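Local coordinates for protein ssDNA binding RNA Polymerase cofactor (Pseudomonas phage LUZ7, PDB 6QLC) that binds single-stranded DNA and serves as a cofactor of RNA polymerase in an N4-related Pseudomonas phage, probably regulating transcription of the viral genome, at residues D52-H55 with M56-Q59; T74-A77 with E78-K82; V93-S96 with E97-A101. All coordinates share one frame; numbering follows the deposited sequence.

Contact 1. Residues D52-H55 with M56-Q59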
loop_
_atom_site.group_PDB
_atom_site.type_symbol
_atom_site.label_atom_id
_atom_site.label_comp_id
_atom_site.label_asym_id
_atom_site.label_seq_id
_atom_site.Cartn_x
_atom_site.Cartn_y
_atom_site.Cartn_z
ATOM N N ASP A 52 3.368 16.979 -3.316
ATOM C CA ASP A 52 3.837 15.806 -4.053
ATOM C C ASP A 52 2.958 15.604 -5.282
ATOM O O ASP A 52 1.787 15.222 -5.162
ATOM C CB ASP A 52 3.826 14.566 -3.165
ATOM C CG ASP A 52 4.552 13.394 -3.792
ATOM O OD1 ASP A 52 4.374 13.143 -5.003
ATOM O OD2 ASP A 52 5.296 12.711 -3.062
ATOM N N ALA A 53 3.545 15.828 -6.461
ATOM C CA ALA A 53 2.803 15.726 -7.713
ATOM C C ALA A 53 2.272 14.322 -7.964
ATOM O O ALA A 53 1.263 14.161 -8.657
ATOM C CB ALA A 53 3.691 16.148 -8.878
ATOM N N LEU A 54 2.961 13.291 -7.470
ATOM C CA LEU A 54 2.398 11.944 -7.538
ATOM C C LEU A 54 1.120 11.859 -6.713
ATOM O O LEU A 54 0.076 11.411 -7.204
ATOM C CB LEU A 54 3.413 10.916 -7.042
ATOM C CG LEU A 54 4.506 10.493 -8.021
ATOM C CD1 LEU A 54 4.946 9.088 -7.674
ATOM C CD2 LEU A 54 4.013 10.560 -9.449
ATOM N N HIS A 55 1.190 12.302 -5.455
ATOM C CA HIS A 55 0.035 12.226 -4.567
ATOM C C HIS A 55 -1.153 12.968 -5.150
ATOM O O HIS A 55 -2.280 12.451 -5.145
ATOM C CB HIS A 55 0.399 12.781 -3.197
ATOM C CG HIS A 55 1.459 11.994 -2.497
ATOM N ND1 HIS A 55 1.909 12.307 -1.232
ATOM C CD2 HIS A 55 2.158 10.901 -2.882
ATOM C CE1 HIS A 55 2.833 11.440 -0.865
ATOM N NE2 HIS A 55 3.004 10.574 -1.848
ATOM N N MET A 56 -0.913 14.160 -5.704
ATOM C CA MET A 56 -2.012 14.961 -6.223
ATOM C C MET A 56 -2.564 14.372 -7.508
ATOM O O MET A 56 -3.768 14.459 -7.771
ATOM C CB MET A 56 -1.550 16.403 -6.456
ATOM C CG MET A 56 -0.883 17.038 -5.246
ATOM S SD MET A 56 -1.862 16.793 -3.758
ATOM C CE MET A 56 -3.305 17.740 -4.184
ATOM N N GLN A 57 -1.698 13.801 -8.342
ATOM C CA GLN A 57 -2.194 13.026 -9.475
ATOM C C GLN A 57 -3.081 11.868 -9.007
ATOM O O GLN A 57 -4.073 11.523 -9.664
ATOM C CB GLN A 57 -1.016 12.500 -10.291
ATOM C CG GLN A 57 -1.411 11.739 -11.537
ATOM C CD GLN A 57 -0.233 11.067 -12.198
ATOM O OE1 GLN A 57 0.867 11.014 -11.631
ATOM N NE2 GLN A 57 -0.450 10.545 -13.401
ATOM N N LEU A 58 -2.730 11.249 -7.877
ATOM C CA LEU A 58 -3.538 10.158 -7.334
ATOM C C LEU A 58 -4.851 10.692 -6.794
ATOM O O LEU A 58 -5.926 10.173 -7.122
ATOM C CB LEU A 58 -2.780 9.432 -6.225
ATOM C CG LEU A 58 -1.966 8.191 -6.579
ATOM C CD1 LEU A 58 -1.162 7.760 -5.371
ATOM C CD2 LEU A 58 -2.870 7.077 -7.042
ATOM N N GLN A 59 -4.773 11.742 -5.968
ATOM C CA GLN A 59 -5.964 12.408 -5.450
ATOM C C GLN A 59 -6.920 12.811 -6.570
ATOM O O GLN A 59 -8.116 12.510 -6.516
ATOM C CB GLN A 59 -5.540 13.621 -4.626
ATOM C CG GLN A 59 -6.595 14.168 -3.696
ATOM C CD GLN A 59 -6.048 15.260 -2.787
ATOM O OE1 GLN A 59 -5.533 14.988 -1.693
ATOM N NE2 GLN A 59 -6.147 16.503 -3.246
#
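Leu54 and Gln57 run side by side and point the same way from the first turns of helix 53-61, and their ends meet where Leu54 CD2 lies 3.9 Å from Gln57 OE1. Gln57 gets there on an extended chain whose CG stands opposite the backbone N (chi1 -177°). Met56 behaves differently. Its CG lies back at 3.2 Å from Asp52 O, and bends at chi2 and chi3 then turn SD and CE onward along the helix, SD passing near the carbonyl carbon of His55. The carbonyl that Met56 CG approaches is also the one bonded by Met56 N (3.0 Å from Asp52 O), the first of four consecutive i to i+4 bonds. Gln59 N closes the series on His55 O at 2.7 Å with an almost straight N-H (172°).

The Asp52 carboxylate turns inward over the start of the helix. Its OD1 accepts two weak bonds, from Leu54 N and His55 N, while OD2 sits 3.4 Å above one face of the His55 imidazole, displaced toward the rim. The ring itself heads for strand 40-48, touching Leu46 and Leu48, and ND1 is hydrogen-bonded to the backbone N of Arg49. Leu54, Gln57 and Leu58 pack instead on the second subunit, against its Val41, Arg36 and Leu43. The short helix thus lies between its own strand and the partner chain. One aspartate taking up the amides of the second and third residues beyond it is an N-cap of an alpha-helix, here made with two weak bonds.

Contact 2. Residues T74-A77 with E78-K82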
loop_
_atom_site.group_PDB
_atom_site.type_symbol
_atom_site.label_atom_id
_atom_site.label_comp_id
_atom_site.label_asym_id
_atom_site.label_seq_id
_atom_site.Cartn_x
_atom_site.Cartn_y
_atom_site.Cartn_z
ATOM N N THR A 74 -19.685 4.863 -8.489
ATOM C CA THR A 74 -19.356 3.822 -9.453
ATOM C C THR A 74 -18.010 4.090 -10.120
ATOM O O THR A 74 -17.123 3.229 -10.123
ATOM C CB THR A 74 -20.465 3.725 -10.495
ATOM O OG1 THR A 74 -21.636 3.173 -9.879
ATOM C CG2 THR A 74 -20.028 2.842 -11.641
ATOM N N ALA A 75 -17.832 5.290 -10.671
ATOM C CA ALA A 75 -16.570 5.614 -11.332
ATOM C C ALA A 75 -15.412 5.579 -10.348
ATOM O O ALA A 75 -14.326 5.087 -10.667
ATOM C CB ALA A 75 -16.662 6.983 -12.007
ATOM N N TYR A 76 -15.630 6.090 -9.141
ATOM C CA TYR A 76 -14.623 5.988 -8.095
ATOM C C TYR A 76 -14.246 4.527 -7.844
ATOM O O TYR A 76 -13.069 4.151 -7.934
ATOM C CB TYR A 76 -15.150 6.676 -6.837
ATOM C CG TYR A 76 -14.388 6.365 -5.571
ATOM C CD1 TYR A 76 -13.236 7.056 -5.247
ATOM C CD2 TYR A 76 -14.835 5.389 -4.694
ATOM C CE1 TYR A 76 -12.544 6.783 -4.102
ATOM C CE2 TYR A 76 -14.146 5.103 -3.534
ATOM C CZ TYR A 76 -13.002 5.800 -3.246
ATOM O OH TYR A 76 -12.309 5.520 -2.090
ATOM N N ALA A 77 -15.239 3.670 -7.586
ATOM C CA ALA A 77 -14.925 2.273 -7.285
ATOM C C ALA A 77 -14.218 1.601 -8.459
ATOM O O ALA A 77 -13.290 0.807 -8.267
ATOM C CB ALA A 77 -16.198 1.514 -6.902
ATOM N N GLU A 78 -14.627 1.932 -9.686
ATOM C CA GLU A 78 -13.950 1.406 -10.863
ATOM C C GLU A 78 -12.480 1.815 -10.874
ATOM O O GLU A 78 -11.593 0.982 -11.102
ATOM C CB GLU A 78 -14.655 1.899 -12.130
ATOM C CG GLU A 78 -15.974 1.212 -12.410
ATOM C CD GLU A 78 -15.796 -0.259 -12.729
ATOM O OE1 GLU A 78 -15.175 -0.576 -13.771
ATOM O OE2 GLU A 78 -16.265 -1.100 -11.930
ATOM N N ARG A 79 -12.202 3.097 -10.616
ATOM C CA ARG A 79 -10.824 3.579 -10.668
ATOM C C ARG A 79 -9.987 2.983 -9.546
ATOM O O ARG A 79 -8.819 2.636 -9.758
ATOM C CB ARG A 79 -10.792 5.109 -10.603
ATOM C CG ARG A 79 -11.312 5.795 -11.868
ATOM C CD ARG A 79 -10.876 7.279 -11.951
ATOM N NE ARG A 79 -11.150 7.844 -13.274
ATOM C CZ ARG A 79 -11.085 9.141 -13.571
ATOM N NH1 ARG A 79 -10.763 10.039 -12.634
ATOM N NH2 ARG A 79 -11.365 9.538 -14.805
ATOM N N CYS A 80 -10.547 2.888 -8.340
ATOM C CA CYS A 80 -9.851 2.172 -7.269
ATOM C C CYS A 80 -9.438 0.789 -7.746
ATOM O O CYS A 80 -8.279 0.379 -7.607
ATOM C CB CYS A 80 -10.745 2.064 -6.038
ATOM S SG CYS A 80 -10.901 3.598 -5.088
ATOM N N LYS A 81 -10.364 0.078 -8.381
ATOM C CA LYS A 81 -10.038 -1.256 -8.859
ATOM C C LYS A 81 -8.916 -1.194 -9.887
ATOM O O LYS A 81 -7.953 -1.964 -9.810
ATOM C CB LYS A 81 -11.293 -1.918 -9.429
ATOM C CG LYS A 81 -12.036 -2.758 -8.389
ATOM C CD LYS A 81 -13.494 -2.979 -8.776
ATOM C CE LYS A 81 -13.612 -3.561 -10.180
ATOM N NZ LYS A 81 -15.030 -3.697 -10.626
ATOM N N LYS A 82 -9.003 -0.245 -10.825
ATOM C CA LYS A 82 -7.982 -0.115 -11.857
ATOM C C LYS A 82 -6.602 0.137 -11.257
ATOM O O LYS A 82 -5.616 -0.446 -11.712
ATOM C CB LYS A 82 -8.356 0.999 -12.833
ATOM C CG LYS A 82 -7.492 1.017 -14.102
ATOM C CD LYS A 82 -7.472 2.384 -14.749
ATOM C CE LYS A 82 -6.048 2.918 -14.898
ATOM N NZ LYS A 82 -6.006 4.318 -15.449
#
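A sulfur-aromatic contact one turn apart marks the side of helix 73-86 that meets the second subunit at Tyr76, where the sulfur of Cys80 sits over one face of the Tyr76 ring. SG stands 3.8 Å from the ring centroid, 21° off the normal, and is shifted toward the rim so that its nearest ring atom is CZ. Both torsions contribute. Tyr76 CG lies opposite the backbone N (chi1 165°), which stands the ring out from the helix, while Cys80 SG, beside its own backbone N and near the Tyr76 carbonyl oxygen, leans back over it. That oxygen accepts from Cys80 N at 2.8 Å in a nearly straight bond, so the backbone joins the same two residues that the sulfur and ring do.

The same i to i+4 pattern runs on either side of this bond: Glu78, Arg79 and Lys81 donate to Thr74, Ala75 and Ala77. Beyond the ring, Tyr76 OH is hydrogen-bonded to Leu91 N of the second subunit, and the ring packs on Lys90 of that chain; the tyrosine therefore links this helix to the dimer interface.

On another side of the helix Glu78 CG lies 3.3 Å from Thr74 O, and its carboxylate offers OE2 to Lys81 NZ. This salt bridge is 3.2 Å long, the ammonium approaching the syn side of the carboxylate but 33° out of its plane. Arg79 follows a different course: its CG starts 3.3 Å from Ala75 O, and the chain carries the guanidinium to the 61-66 region, where NH1 is hydrogen-bonded to Phe61 O.

Contact 3. Residues V93-S96 with E97-A101. With PO4 (phosphate ion), chain B.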
loop_
_atom_site.group_PDB
_atom_site.type_symbol
_atom_site.label_atom_id
_atom_site.label_comp_id
_atom_site.label_asym_id
_atom_site.label_seq_id
_atom_site.Cartn_x
_atom_site.Cartn_y
_atom_site.Cartn_z
ATOM N N VAL A 93 13.971 -6.672 1.985
ATOM C CA VAL A 93 14.703 -6.717 3.250
ATOM C C VAL A 93 15.796 -5.653 3.227
ATOM O O VAL A 93 16.594 -5.586 2.281
ATOM C CB VAL A 93 15.295 -8.115 3.518
ATOM C CG1 VAL A 93 16.125 -8.602 2.338
ATOM C CG2 VAL A 93 16.132 -8.102 4.785
ATOM N N THR A 94 15.824 -4.814 4.258
ATOM C CA THR A 94 16.864 -3.805 4.368
ATOM C C THR A 94 18.133 -4.416 4.954
ATOM O O THR A 94 18.125 -5.502 5.539
ATOM C CB THR A 94 16.417 -2.632 5.245
ATOM O OG1 THR A 94 16.253 -3.083 6.597
ATOM C CG2 THR A 94 15.109 -2.049 4.740
ATOM N N ARG A 95 19.234 -3.691 4.791
ATOM C CA ARG A 95 20.520 -4.148 5.286
ATOM C C ARG A 95 20.595 -3.985 6.791
ATOM O O ARG A 95 20.063 -3.029 7.356
ATOM C CB ARG A 95 21.652 -3.357 4.646
ATOM C CG ARG A 95 21.782 -3.518 3.162
ATOM C CD ARG A 95 23.180 -3.108 2.737
ATOM N NE ARG A 95 23.266 -1.681 2.442
ATOM C CZ ARG A 95 24.350 -1.088 1.955
ATOM N NH1 ARG A 95 25.455 -1.796 1.726
ATOM N NH2 ARG A 95 24.331 0.214 1.699
ATOM N N SER A 96 21.270 -4.925 7.436
ATOM C CA SER A 96 21.606 -4.757 8.835
ATOM C C SER A 96 22.660 -3.669 8.982
ATOM O O SER A 96 23.363 -3.308 8.028
ATOM C CB SER A 96 22.142 -6.056 9.421
ATOM O OG SER A 96 23.313 -6.458 8.728
ATOM N N GLU A 97 22.764 -3.147 10.201
ATOM C CA GLU A 97 23.828 -2.203 10.493
ATOM C C GLU A 97 25.183 -2.824 10.209
ATOM O O GLU A 97 26.087 -2.157 9.694
ATOM C CB GLU A 97 23.728 -1.755 11.942
ATOM C CG GLU A 97 22.553 -0.852 12.160
ATOM C CD GLU A 97 22.778 0.135 13.281
ATOM O OE1 GLU A 97 21.995 1.103 13.357
ATOM O OE2 GLU A 97 23.723 -0.060 14.083
ATOM N N GLU A 98 25.328 -4.114 10.497
ATOM C CA GLU A 98 26.593 -4.782 10.236
ATOM C C GLU A 98 26.939 -4.739 8.750
ATOM O O GLU A 98 28.106 -4.574 8.382
ATOM C CB GLU A 98 26.529 -6.224 10.749
ATOM C CG GLU A 98 27.411 -7.229 10.003
ATOM C CD GLU A 98 27.228 -8.660 10.504
ATOM O OE1 GLU A 98 26.774 -8.832 11.654
ATOM O OE2 GLU A 98 27.540 -9.609 9.753
ATOM N N GLU A 99 25.941 -4.865 7.880
ATOM C CA GLU A 99 26.235 -4.958 6.456
ATOM C C GLU A 99 26.456 -3.577 5.845
ATOM O O GLU A 99 27.298 -3.414 4.953
ATOM C CB GLU A 99 25.099 -5.699 5.742
ATOM C CG GLU A 99 24.956 -7.179 6.168
ATOM C CD GLU A 99 23.645 -7.828 5.705
ATOM O OE1 GLU A 99 22.617 -7.114 5.579
ATOM O OE2 GLU A 99 23.641 -9.067 5.479
ATOM N N ARG A 100 25.714 -2.586 6.339
ATOM C CA ARG A 100 25.707 -1.205 5.878
ATOM C C ARG A 100 26.873 -0.398 6.422
ATOM O O ARG A 100 27.131 0.706 5.920
ATOM C CB ARG A 100 24.390 -0.533 6.292
ATOM C CG ARG A 100 23.911 0.510 5.341
ATOM C CD ARG A 100 22.487 0.946 5.635
ATOM N NE ARG A 100 22.316 2.342 5.251
ATOM C CZ ARG A 100 22.663 3.359 6.031
ATOM N NH1 ARG A 100 22.494 4.610 5.624
ATOM N NH2 ARG A 100 23.177 3.119 7.232
ATOM N N ALA A 101 27.581 -0.924 7.420
ATOM C CA ALA A 101 28.697 -0.200 8.008
ATOM C C ALA A 101 29.765 0.059 6.961
ATOM O O ALA A 101 29.996 -0.748 6.053
ATOM C CB ALA A 101 29.296 -0.974 9.181
HETATM P P PO4 B . 20.670 1.183 2.094
HETATM O O1 PO4 B . 21.249 -0.121 2.566
HETATM O O2 PO4 B . 19.751 1.723 3.167
HETATM O O3 PO4 B . 19.883 0.956 0.822
HETATM O O4 PO4 B . 21.791 2.162 1.822
HETATM O O HOH W 1 19.881 -7.970 5.021
#
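Ser96 and Glu99 lock the start of the short helix 97-100 in a local, reciprocal polar contact, just after strand 88-93 has given way to loop. Ser96 OG accepts from Glu99 N at 3.2 Å, and in return Ser96 N donates to Glu99 OE1, also at 3.2 Å. The return bond is fairly straight but meets the carboxylate on its anti side, 33° out of plane. A chi1 of 60° sets OG between the backbone N and the carbonyl carbon of Ser96, from where it can face the first turn. The exchange is a capping box, with Ser96 as N-cap. A water bridges Glu99 OE1 to Thr94 O and so ties the same carboxylate to the preceding loop.

Alongside, Arg95 and Arg100 cross at about a right angle, their guanidinium planes 85° apart. Arg100 CG lies 3.3 Å above the plane of the Arg95 guanidinium, displaced toward its rim, while the edge of that group meets a phosphate ion, probably from the crystallisation liquor. Arg95 NE donates to phosphate O1 at 2.6 Å and NH2 to O4 at 3.2 Å; Arg100 NE adds two weak bonds, to O2 and O4. Gripped between them, the anion probably offsets the like charges of the two arginines. Ser96 and Glu97 pack on Ala25 and Lys23 of the second subunit, whose strand pairs antiparallel with Val93.

Overall arrangement
The three contacts follow one another along the chain without touching. Contacts 1 and 2 lie on successive helices, 53-61 and 73-86, with centres about 17 Å apart and nearest atoms about 7 Å apart; Arg79 of contact 2 bonds Phe61 O at the end of helix 53-61 and so joins the two helices. Contact 3 stands off on the C-terminal arm, its centre about 32 Å from that of contact 1 and about 40 Å from that of contact 2, across the chain's centre from the latter. All three meet the second subunit. The phosphate, probably from the crystallisation liquor, sits at contact 3 and does not by itself mark a DNA-binding site.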